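Local coordinates for monosaccharide ABC transporter substrate-binding protein, CUT2 family (PDB 4YHS) that probably binds a sugar or related small solute in the periplasm and delivers it to an ABC importer of the CUT2 family, at residues K54-K57 with P58-L61; N131-I134 with G135-K139; G260-E264 with R265-G269; E284-R288 with G289-A293. One frame throughout, in Å; residues are numbered along the deposited sequence.

Interaction 1 of 4, residues K54-K57 with P58-L61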
loop_
_atom_site.group_PDB
_atom_site.type_symbol
_atom_site.label_atom_id
_atom_site.label_comp_id
_atom_site.label_asym_id
_atom_site.label_seq_id
_atom_site.Cartn_x
_atom_site.Cartn_y
_atom_site.Cartn_z
ATOM N N LYS A 54 20.956 12.915 8.112
ATOM C CA LYS A 54 21.001 14.004 7.139
ATOM C C LYS A 54 21.703 13.555 5.868
ATOM O O LYS A 54 22.563 12.672 5.916
ATOM C CB LYS A 54 21.750 15.221 7.705
ATOM C CG LYS A 54 20.897 16.204 8.509
ATOM C CD LYS A 54 19.881 16.928 7.642
ATOM C CE LYS A 54 19.121 17.976 8.429
ATOM N NZ LYS A 54 18.201 18.747 7.546
ATOM N N ALA A 55 21.360 14.177 4.741
ATOM C CA ALA A 55 22.169 14.065 3.534
ATOM C C ALA A 55 23.399 14.946 3.671
ATOM O O ALA A 55 23.388 15.921 4.422
ATOM C CB ALA A 55 21.372 14.466 2.312
ATOM N N SER A 56 24.447 14.611 2.926
ATOM C CA SER A 56 25.701 15.366 2.939
ATOM C C SER A 56 25.673 16.507 1.944
ATOM O O SER A 56 26.552 17.373 1.936
ATOM C CB SER A 56 26.858 14.448 2.600
ATOM O OG SER A 56 26.704 13.972 1.274
ATOM N N LYS A 57 24.685 16.495 1.064
ATOM C CA LYS A 57 24.558 17.564 0.098
ATOM C C LYS A 57 23.133 17.573 -0.380
ATOM O O LYS A 57 22.427 16.598 -0.158
ATOM C CB LYS A 57 25.533 17.395 -1.068
ATOM C CG LYS A 57 25.304 16.202 -1.979
ATOM C CD LYS A 57 26.095 16.397 -3.296
ATOM C CE LYS A 57 25.213 16.996 -4.413
ATOM N NZ LYS A 57 25.893 17.144 -5.739
ATOM N N PRO A 58 22.704 18.669 -1.021
ATOM C CA PRO A 58 21.306 18.764 -1.452
ATOM C C PRO A 58 21.067 18.002 -2.754
ATOM O O PRO A 58 20.811 18.593 -3.818
ATOM C CB PRO A 58 21.086 20.278 -1.617
ATOM C CG PRO A 58 22.386 20.945 -1.227
ATOM C CD PRO A 58 23.443 19.914 -1.295
ATOM N N TRP A 59 21.127 16.677 -2.662
ATOM C CA TRP A 59 20.863 15.825 -3.815
ATOM C C TRP A 59 19.559 16.228 -4.499
ATOM O O TRP A 59 18.594 16.599 -3.841
ATOM C CB TRP A 59 20.793 14.357 -3.394
ATOM C CG TRP A 59 22.047 13.869 -2.728
ATOM C CD1 TRP A 59 22.233 13.613 -1.398
ATOM C CD2 TRP A 59 23.284 13.593 -3.371
ATOM N NE1 TRP A 59 23.518 13.190 -1.171
ATOM C CE2 TRP A 59 24.193 13.180 -2.367
ATOM C CE3 TRP A 59 23.721 13.672 -4.692
ATOM C CZ2 TRP A 59 25.494 12.822 -2.651
ATOM C CZ3 TRP A 59 25.024 13.316 -4.977
ATOM C CH2 TRP A 59 25.899 12.898 -3.960
ATOM N N LYS A 60 19.558 16.198 -5.826
ATOM C CA LYS A 60 18.329 16.366 -6.598
ATOM C C LYS A 60 17.655 15.033 -6.905
ATOM O O LYS A 60 18.264 14.157 -7.515
ATOM C CB LYS A 60 18.620 17.077 -7.914
ATOM C CG LYS A 60 18.955 18.561 -7.775
ATOM C CD LYS A 60 18.992 19.278 -9.152
ATOM C CE LYS A 60 17.660 19.240 -9.933
ATOM N NZ LYS A 60 16.744 20.384 -9.622
ATOM N N LEU A 61 16.393 14.897 -6.501
ATOM C CA LEU A 61 15.647 13.658 -6.691
ATOM C C LEU A 61 14.460 13.922 -7.586
ATOM O O LEU A 61 13.594 14.726 -7.239
ATOM C CB LEU A 61 15.124 13.087 -5.366
ATOM C CG LEU A 61 16.154 12.846 -4.253
ATOM C CD1 LEU A 61 15.485 12.237 -3.043
ATOM C CD2 LEU A 61 17.305 11.984 -4.736
#
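K57 lays its side chain over one face of the W59 indole, across the inverse gamma turn centred on P58 that leads into strand 60-65. The tight part is aliphatic. K57 CG sits above the six-membered ring, 3.5 Å from its centroid, a CH-pi contact. Its chain leaves CB with chi1 66°, placing CG between the backbone N and the carbonyl carbon. CD continues over the ring, and a bend at chi3 (-96°) then turns CE across it toward W59 CE3 and CZ3. The two side chains cross at about a right angle. The loose part is the ammonium end. K57 NZ lies 4.6 Å from the same centroid, an off-centre cation-pi contact on the exposed side. A55 CB comes to the edge of the indole instead, 3.9 Å from W59 CD1. W59 NE1 is hydrogen-bonded to E315, and the ring also packs on V311 and L314 of helix 299-314. An alanine in place of W59 would probably leave the K57 chain without its platform and E315 without this N-H partner. The turn itself is closed by a weak bond from W59 N to K57 O, 2.8 Å long with an N-H...O angle of 141°.

Interaction 2 of 4, residues N131-I134 with G135-K139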
loop_
_atom_site.group_PDB
_atom_site.type_symbol
_atom_site.label_atom_id
_atom_site.label_comp_id
_atom_site.label_asym_id
_atom_site.label_seq_id
_atom_site.Cartn_x
_atom_site.Cartn_y
_atom_site.Cartn_z
ATOM N N ASN A 131 10.685 -0.152 -18.647
ATOM C CA ASN A 131 11.956 -0.880 -18.667
ATOM C C ASN A 131 12.966 -0.313 -19.677
ATOM O O ASN A 131 14.162 -0.255 -19.407
ATOM C CB ASN A 131 11.693 -2.358 -18.953
ATOM C CG ASN A 131 11.135 -3.094 -17.750
ATOM O OD1 ASN A 131 10.848 -2.485 -16.703
ATOM N ND2 ASN A 131 10.948 -4.411 -17.895
ATOM N N LYS A 132 12.502 0.102 -20.839
ATOM C CA LYS A 132 13.414 0.668 -21.823
ATOM C C LYS A 132 14.028 1.981 -21.305
ATOM O O LYS A 132 15.253 2.165 -21.347
ATOM C CB LYS A 132 12.686 0.891 -23.138
ATOM C CG LYS A 132 13.519 1.515 -24.224
ATOM C CD LYS A 132 12.721 1.565 -25.517
ATOM C CE LYS A 132 13.538 2.115 -26.673
ATOM N NZ LYS A 132 14.390 3.266 -26.264
ATOM N N VAL A 133 13.203 2.890 -20.801
ATOM C CA VAL A 133 13.740 4.169 -20.341
ATOM C C VAL A 133 14.568 3.997 -19.056
ATOM O O VAL A 133 15.587 4.677 -18.868
ATOM C CB VAL A 133 12.628 5.232 -20.118
ATOM C CG1 VAL A 133 11.634 4.822 -19.002
ATOM C CG2 VAL A 133 13.260 6.602 -19.817
ATOM N N ILE A 134 14.160 3.088 -18.179
ATOM C CA ILE A 134 14.993 2.783 -17.008
ATOM C C ILE A 134 16.383 2.260 -17.420
ATOM O O ILE A 134 17.391 2.642 -16.827
ATOM C CB ILE A 134 14.281 1.784 -16.067
ATOM C CG1 ILE A 134 13.058 2.473 -15.462
ATOM C CG2 ILE A 134 15.210 1.366 -14.945
ATOM C CD1 ILE A 134 12.197 1.637 -14.552
ATOM N N GLY A 135 16.460 1.405 -18.440
ATOM C CA GLY A 135 17.759 0.909 -18.896
ATOM C C GLY A 135 18.648 2.047 -19.387
ATOM O O GLY A 135 19.852 2.068 -19.164
ATOM N N GLU A 136 18.031 3.024 -20.031
ATOM C CA GLU A 136 18.767 4.155 -20.584
ATOM C C GLU A 136 19.264 5.089 -19.482
ATOM O O GLU A 136 20.397 5.556 -19.525
ATOM C CB GLU A 136 17.875 4.882 -21.593
ATOM C CG GLU A 136 17.541 3.993 -22.788
ATOM C CD GLU A 136 16.460 4.548 -23.691
ATOM O OE1 GLU A 136 15.741 5.484 -23.281
ATOM O OE2 GLU A 136 16.321 4.020 -24.817
ATOM N N ILE A 137 18.422 5.338 -18.483
ATOM C CA ILE A 137 18.811 6.106 -17.321
ATOM C C ILE A 137 19.962 5.466 -16.559
ATOM O O ILE A 137 20.858 6.153 -16.068
ATOM C CB ILE A 137 17.620 6.266 -16.356
ATOM C CG1 ILE A 137 16.537 7.121 -17.007
ATOM C CG2 ILE A 137 18.052 6.870 -15.036
ATOM C CD1 ILE A 137 15.167 6.876 -16.398
ATOM N N ALA A 138 19.916 4.144 -16.432
ATOM C CA ALA A 138 20.947 3.417 -15.704
ATOM C C ALA A 138 22.297 3.562 -16.410
ATOM O O ALA A 138 23.328 3.674 -15.758
ATOM C CB ALA A 138 20.557 1.951 -15.566
ATOM N N LYS A 139 22.289 3.587 -17.738
ATOM C CA LYS A 139 23.531 3.803 -18.500
ATOM C C LYS A 139 24.182 5.157 -18.180
ATOM O O LYS A 139 25.352 5.381 -18.506
ATOM C CB LYS A 139 23.270 3.711 -20.006
ATOM C CG LYS A 139 22.932 2.311 -20.499
ATOM C CD LYS A 139 22.818 2.258 -22.020
ATOM C CE LYS A 139 22.253 0.917 -22.489
ATOM N NZ LYS A 139 22.452 0.688 -23.954
#
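E136 OE2 receives the ammonium group of K132 at 2.5 Å from NZ, a short salt bridge one helical turn apart. The lysine meets this oxygen on its syn side, 28° out of the carboxylate plane. K132 starts with CG anti to the backbone N (chi1 178°) and runs extended to CE. Only the last torsion, chi4 -41°, bends NZ round to the carboxylate. E136 is extended beyond CG, and its CG also lies 3.3 Å from K132 O. Both residues belong to helix 131-138, which links strands 119-122 and 144-147 in a beta-alpha-beta unit of the periplasmic binding protein fold. Regular i to i+4 bonds run beneath the side chains. The straightest of them joins I137 N to V133 O at 2.9 Å. On the buried face V133 and I137 lie side by side and point the same way. The branch V133 CG2 meets I137 CD1 at 3.9 Å, and I137 CG1 rests 3.2 Å from V133 O. Both side chains pack on I109 of helix 102-115. N131 turns elsewhere, and its ND2 is hydrogen-bonded to S152 OG.

Interaction 3 of 4, residues G260-E264 with R265-G269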
loop_
_atom_site.group_PDB
_atom_site.type_symbol
_atom_site.label_atom_id
_atom_site.label_comp_id
_atom_site.label_asym_id
_atom_site.label_seq_id
_atom_site.Cartn_x
_atom_site.Cartn_y
_atom_site.Cartn_z
ATOM N N GLY A 260 -23.405 1.659 5.217
ATOM C CA GLY A 260 -24.760 2.173 5.061
ATOM C C GLY A 260 -25.787 1.075 4.919
ATOM O O GLY A 260 -26.923 1.160 5.435
ATOM N N LEU A 261 -25.407 0.037 4.177
ATOM C CA LEU A 261 -26.237 -1.158 4.015
ATOM C C LEU A 261 -26.478 -1.859 5.340
ATOM O O LEU A 261 -27.594 -2.303 5.645
ATOM C CB LEU A 261 -25.567 -2.149 3.043
ATOM C CG LEU A 261 -25.078 -1.605 1.708
ATOM C CD1 LEU A 261 -24.525 -2.757 0.872
ATOM C CD2 LEU A 261 -26.178 -0.875 0.967
ATOM N N ILE A 262 -25.416 -1.997 6.121
ATOM C CA ILE A 262 -25.550 -2.603 7.451
ATOM C C ILE A 262 -26.501 -1.769 8.296
ATOM O O ILE A 262 -27.378 -2.291 8.972
ATOM C CB ILE A 262 -24.173 -2.723 8.168
ATOM C CG1 ILE A 262 -23.284 -3.751 7.471
ATOM C CG2 ILE A 262 -24.330 -3.098 9.643
ATOM C CD1 ILE A 262 -23.925 -5.054 7.130
ATOM N N ARG A 263 -26.303 -0.461 8.282
ATOM C CA ARG A 263 -27.177 0.415 9.039
ATOM C C ARG A 263 -28.645 0.235 8.623
ATOM O O ARG A 263 -29.530 0.019 9.473
ATOM C CB ARG A 263 -26.734 1.870 8.860
ATOM C CG ARG A 263 -27.448 2.850 9.799
ATOM C CD ARG A 263 -27.057 4.286 9.499
ATOM N NE ARG A 263 -27.380 4.628 8.115
ATOM C CZ ARG A 263 -26.498 4.840 7.144
ATOM N NH1 ARG A 263 -26.952 5.135 5.935
ATOM N NH2 ARG A 263 -25.180 4.773 7.364
ATOM N N GLU A 264 -28.901 0.293 7.321
ATOM C CA GLU A 264 -30.266 0.276 6.810
ATOM C C GLU A 264 -30.969 -1.039 7.116
ATOM O O GLU A 264 -32.169 -1.069 7.415
ATOM C CB GLU A 264 -30.258 0.545 5.299
ATOM C CG GLU A 264 -29.912 1.999 4.913
ATOM C CD GLU A 264 -30.521 3.043 5.854
ATOM O OE1 GLU A 264 -31.761 3.036 6.039
ATOM O OE2 GLU A 264 -29.757 3.868 6.412
ATOM N N ARG A 265 -30.223 -2.131 7.059
ATOM C CA ARG A 265 -30.790 -3.462 7.308
ATOM C C ARG A 265 -30.882 -3.801 8.789
ATOM O O ARG A 265 -31.328 -4.884 9.148
ATOM C CB ARG A 265 -29.960 -4.531 6.611
ATOM C CG ARG A 265 -30.176 -4.590 5.110
ATOM C CD ARG A 265 -29.196 -5.568 4.486
ATOM N NE ARG A 265 -29.600 -6.028 3.162
ATOM C CZ ARG A 265 -30.268 -7.155 2.913
ATOM N NH1 ARG A 265 -30.644 -7.973 3.895
ATOM N NH2 ARG A 265 -30.558 -7.468 1.660
ATOM N N GLY A 266 -30.435 -2.891 9.648
ATOM C CA GLY A 266 -30.462 -3.126 11.081
ATOM C C GLY A 266 -29.522 -4.223 11.567
ATOM O O GLY A 266 -29.814 -4.926 12.547
ATOM N N LEU A 267 -28.387 -4.362 10.887
ATOM C CA LEU A 267 -27.395 -5.404 11.179
ATOM C C LEU A 267 -26.165 -4.909 11.942
ATOM O O LEU A 267 -25.196 -5.637 12.079
ATOM C CB LEU A 267 -26.924 -6.045 9.865
ATOM C CG LEU A 267 -28.000 -6.727 9.038
ATOM C CD1 LEU A 267 -27.441 -7.198 7.691
ATOM C CD2 LEU A 267 -28.600 -7.894 9.774
ATOM N N LYS A 268 -26.182 -3.683 12.444
ATOM C CA LYS A 268 -24.986 -3.165 13.093
ATOM C C LYS A 268 -24.605 -4.073 14.278
ATOM O O LYS A 268 -25.472 -4.480 15.056
ATOM C CB LYS A 268 -25.216 -1.733 13.545
ATOM C CG LYS A 268 -23.974 -1.037 14.088
ATOM C CD LYS A 268 -24.295 -0.129 15.284
ATOM C CE LYS A 268 -23.890 1.323 15.053
ATOM N NZ LYS A 268 -23.839 2.067 16.346
ATOM N N GLY A 269 -23.321 -4.419 14.374
ATOM C CA GLY A 269 -22.831 -5.327 15.404
ATOM C C GLY A 269 -23.131 -6.802 15.184
ATOM O O GLY A 269 -22.528 -7.663 15.859
#
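I262 packs its CG2 branch against the chain as it turns back after the helix. This methyl lies 3.4 Å from K268 N and 3.9 Å from L267 CB. CG2 stands anti to the backbone N of I262, beside the carbonyl carbon, and from there it meets the returning chain. The I262 and L267 side chains cross at about a right angle, with CD1 of each 4.2 Å apart. A Schellman motif holds this first shell in place. L267 N bonds to I262 O at 3.0 Å, and G266 N bonds to R263 O at 3.1 Å. The second donor stands above the carbonyl plane, 63° out of it. G266 makes the turn with positive phi (67°). An alanine at I262 would probably open a gap beside L267 and leave the K268 backbone less firmly packed. Further out, R263 NE reaches E264 OE2 at 3.0 Å in a salt bridge between adjacent residues, and R265 NH2 is hydrogen-bonded to Q240. The motif ends helix 252-264 and starts the loop to strand 272-275. L261 and R265 pack on helix 228-241, while I262 rests on V271 just ahead of the strand.

Interaction 4 of 4, residues E284-R288 with G289-A293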
loop_
_atom_site.group_PDB
_atom_site.type_symbol
_atom_site.label_atom_id
_atom_site.label_comp_id
_atom_site.label_asym_id
_atom_site.label_seq_id
_atom_site.Cartn_x
_atom_site.Cartn_y
_atom_site.Cartn_z
ATOM N N GLU A 284 -11.808 6.256 9.094
ATOM C CA GLU A 284 -12.834 6.947 9.851
ATOM C C GLU A 284 -13.846 5.926 10.370
ATOM O O GLU A 284 -14.320 6.015 11.503
ATOM C CB GLU A 284 -13.514 8.011 8.992
ATOM C CG GLU A 284 -14.693 8.684 9.648
ATOM C CD GLU A 284 -14.319 9.538 10.883
ATOM O OE1 GLU A 284 -13.125 9.811 11.126
ATOM O OE2 GLU A 284 -15.240 9.933 11.625
ATOM N N GLY A 285 -14.138 4.935 9.537
ATOM C CA GLY A 285 -15.034 3.864 9.909
ATOM C C GLY A 285 -14.569 3.104 11.151
ATOM O O GLY A 285 -15.379 2.784 12.001
ATOM N N ILE A 286 -13.275 2.811 11.246
ATOM C CA ILE A 286 -12.698 2.117 12.400
ATOM C C ILE A 286 -12.825 2.998 13.612
ATOM O O ILE A 286 -13.291 2.556 14.661
ATOM C CB ILE A 286 -11.200 1.701 12.140
ATOM C CG1 ILE A 286 -11.142 0.662 11.012
ATOM C CG2 ILE A 286 -10.548 1.122 13.426
ATOM C CD1 ILE A 286 -9.776 0.323 10.459
ATOM N N LYS A 287 -12.457 4.267 13.453
ATOM C CA LYS A 287 -12.591 5.229 14.528
ATOM C C LYS A 287 -14.017 5.288 15.082
ATOM O O LYS A 287 -14.224 5.294 16.283
ATOM C CB LYS A 287 -12.164 6.620 14.036
ATOM C CG LYS A 287 -10.704 6.920 14.232
ATOM C CD LYS A 287 -10.383 8.333 13.763
ATOM C CE LYS A 287 -9.747 9.207 14.849
ATOM N NZ LYS A 287 -10.594 9.622 15.987
ATOM N N ARG A 288 -14.999 5.285 14.190
ATOM C CA ARG A 288 -16.391 5.438 14.582
ATOM C C ARG A 288 -17.068 4.119 15.006
ATOM O O ARG A 288 -18.243 4.117 15.387
ATOM C CB ARG A 288 -17.175 6.074 13.432
ATOM C CG ARG A 288 -16.930 7.524 13.232
ATOM C CD ARG A 288 -17.543 7.900 11.929
ATOM N NE ARG A 288 -17.487 9.327 11.656
ATOM C CZ ARG A 288 -17.996 9.888 10.564
ATOM N NH1 ARG A 288 -18.598 9.138 9.648
ATOM N NH2 ARG A 288 -17.902 11.197 10.387
ATOM N N GLY A 289 -16.338 3.010 14.953
ATOM C CA GLY A 289 -16.874 1.724 15.388
ATOM C C GLY A 289 -17.697 0.999 14.333
ATOM O O GLY A 289 -18.329 -0.003 14.632
ATOM N N LEU A 290 -17.701 1.508 13.109
ATOM C CA LEU A 290 -18.571 0.973 12.048
ATOM C C LEU A 290 -17.857 -0.043 11.160
ATOM O O LEU A 290 -18.502 -0.903 10.526
ATOM C CB LEU A 290 -19.105 2.120 11.179
ATOM C CG LEU A 290 -19.951 3.203 11.868
ATOM C CD1 LEU A 290 -20.392 4.217 10.844
ATOM C CD2 LEU A 290 -21.170 2.604 12.534
ATOM N N ILE A 291 -16.538 0.081 11.082
ATOM C CA ILE A 291 -15.703 -0.905 10.378
ATOM C C ILE A 291 -14.768 -1.504 11.412
ATOM O O ILE A 291 -14.241 -0.776 12.264
ATOM C CB ILE A 291 -14.901 -0.270 9.223
ATOM C CG1 ILE A 291 -15.856 0.243 8.133
ATOM C CG2 ILE A 291 -13.926 -1.267 8.666
ATOM C CD1 ILE A 291 -15.213 0.906 6.978
HETATM N N MSE A 292 -14.586 -2.822 11.399
HETATM C CA MSE A 292 -13.813 -3.467 12.457
HETATM C C MSE A 292 -12.304 -3.323 12.298
HETATM O O MSE A 292 -11.581 -3.057 13.281
HETATM C CB MSE A 292 -14.131 -4.957 12.545
HETATM C CG MSE A 292 -13.233 -5.701 13.561
HETATM SE SE MSE A 292 -13.892 -7.558 13.708
HETATM C CE MSE A 292 -14.996 -7.278 15.241
ATOM N N ALA A 293 -11.809 -3.555 11.089
ATOM C CA ALA A 293 -10.352 -3.655 10.897
ATOM C C ALA A 293 -9.928 -3.580 9.443
ATOM O O ALA A 293 -10.705 -3.920 8.542
ATOM C CB ALA A 293 -9.844 -4.973 11.489
HETATM O O HOH W 1 -14.071 -0.267 14.925
#
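A Schellman motif ends helix 280-287 and turns the chain toward strand 293-296. G289 is the turning residue, with a positive phi of 84°. Its N bonds to I286 O at 3.1 Å, from above the carbonyl plane rather than on a lone pair. G285 O is gripped twice. L290 N reaches it at 2.9 Å, only 19° out of the carbonyl plane. I291 N reaches it at 3.1 Å from above that plane, 74° out of it. A side chain on G289 would be jammed against R288 O, so the bare glycine suits the turn. G285 is also without a side chain, and a CB there would run into I291 CD1. This lets the isoleucine lie close to the helix backbone, with I291 CD1 4.2 Å from G285 CA. On the other branch, I291 CG2 meets I286 CG1 at 4.1 Å, and the two side chains cross at about a right angle. I286 CA makes a nearly straight C-H...O contact with I291 O at 3.3 Å. One water donates to both I286 O and I291 O, bridging the helix end to the chain that leads on to strand 293-296. Further along, the end of the I286 side chain, CD1, reaches the A293 backbone, 4.0 Å from A293 C. I291 packs on A255 and Q259 of helix 252-264. Selenomethionine M292 lies on Y174 and K178 of helix 164-178, and its backbone bonds to L273. A293 bonds in turn to A275, which sets the chain beside strand 272-275.

How the interactions relate
The four contacts fall into two distant groups, all local in sequence. Interactions 1 and 2 lie near one end of the elongated chain, with centres about 23 Å apart and nearest atoms about 10 Å apart. Interactions 3 and 4 lie toward the other end, about 14 Å apart between centres. These two touch, through K268 CE and L290 CD2 at 3.9 Å. Both end a helix with a Schellman motif, and strand 272-275 follows the first in sequence. Centres of interactions 1 and 3, and of 2 and 3, are about 52 Å apart, on opposite sides of the chain's centre. Interaction 4 is the nearest to that centre, at about 19 Å.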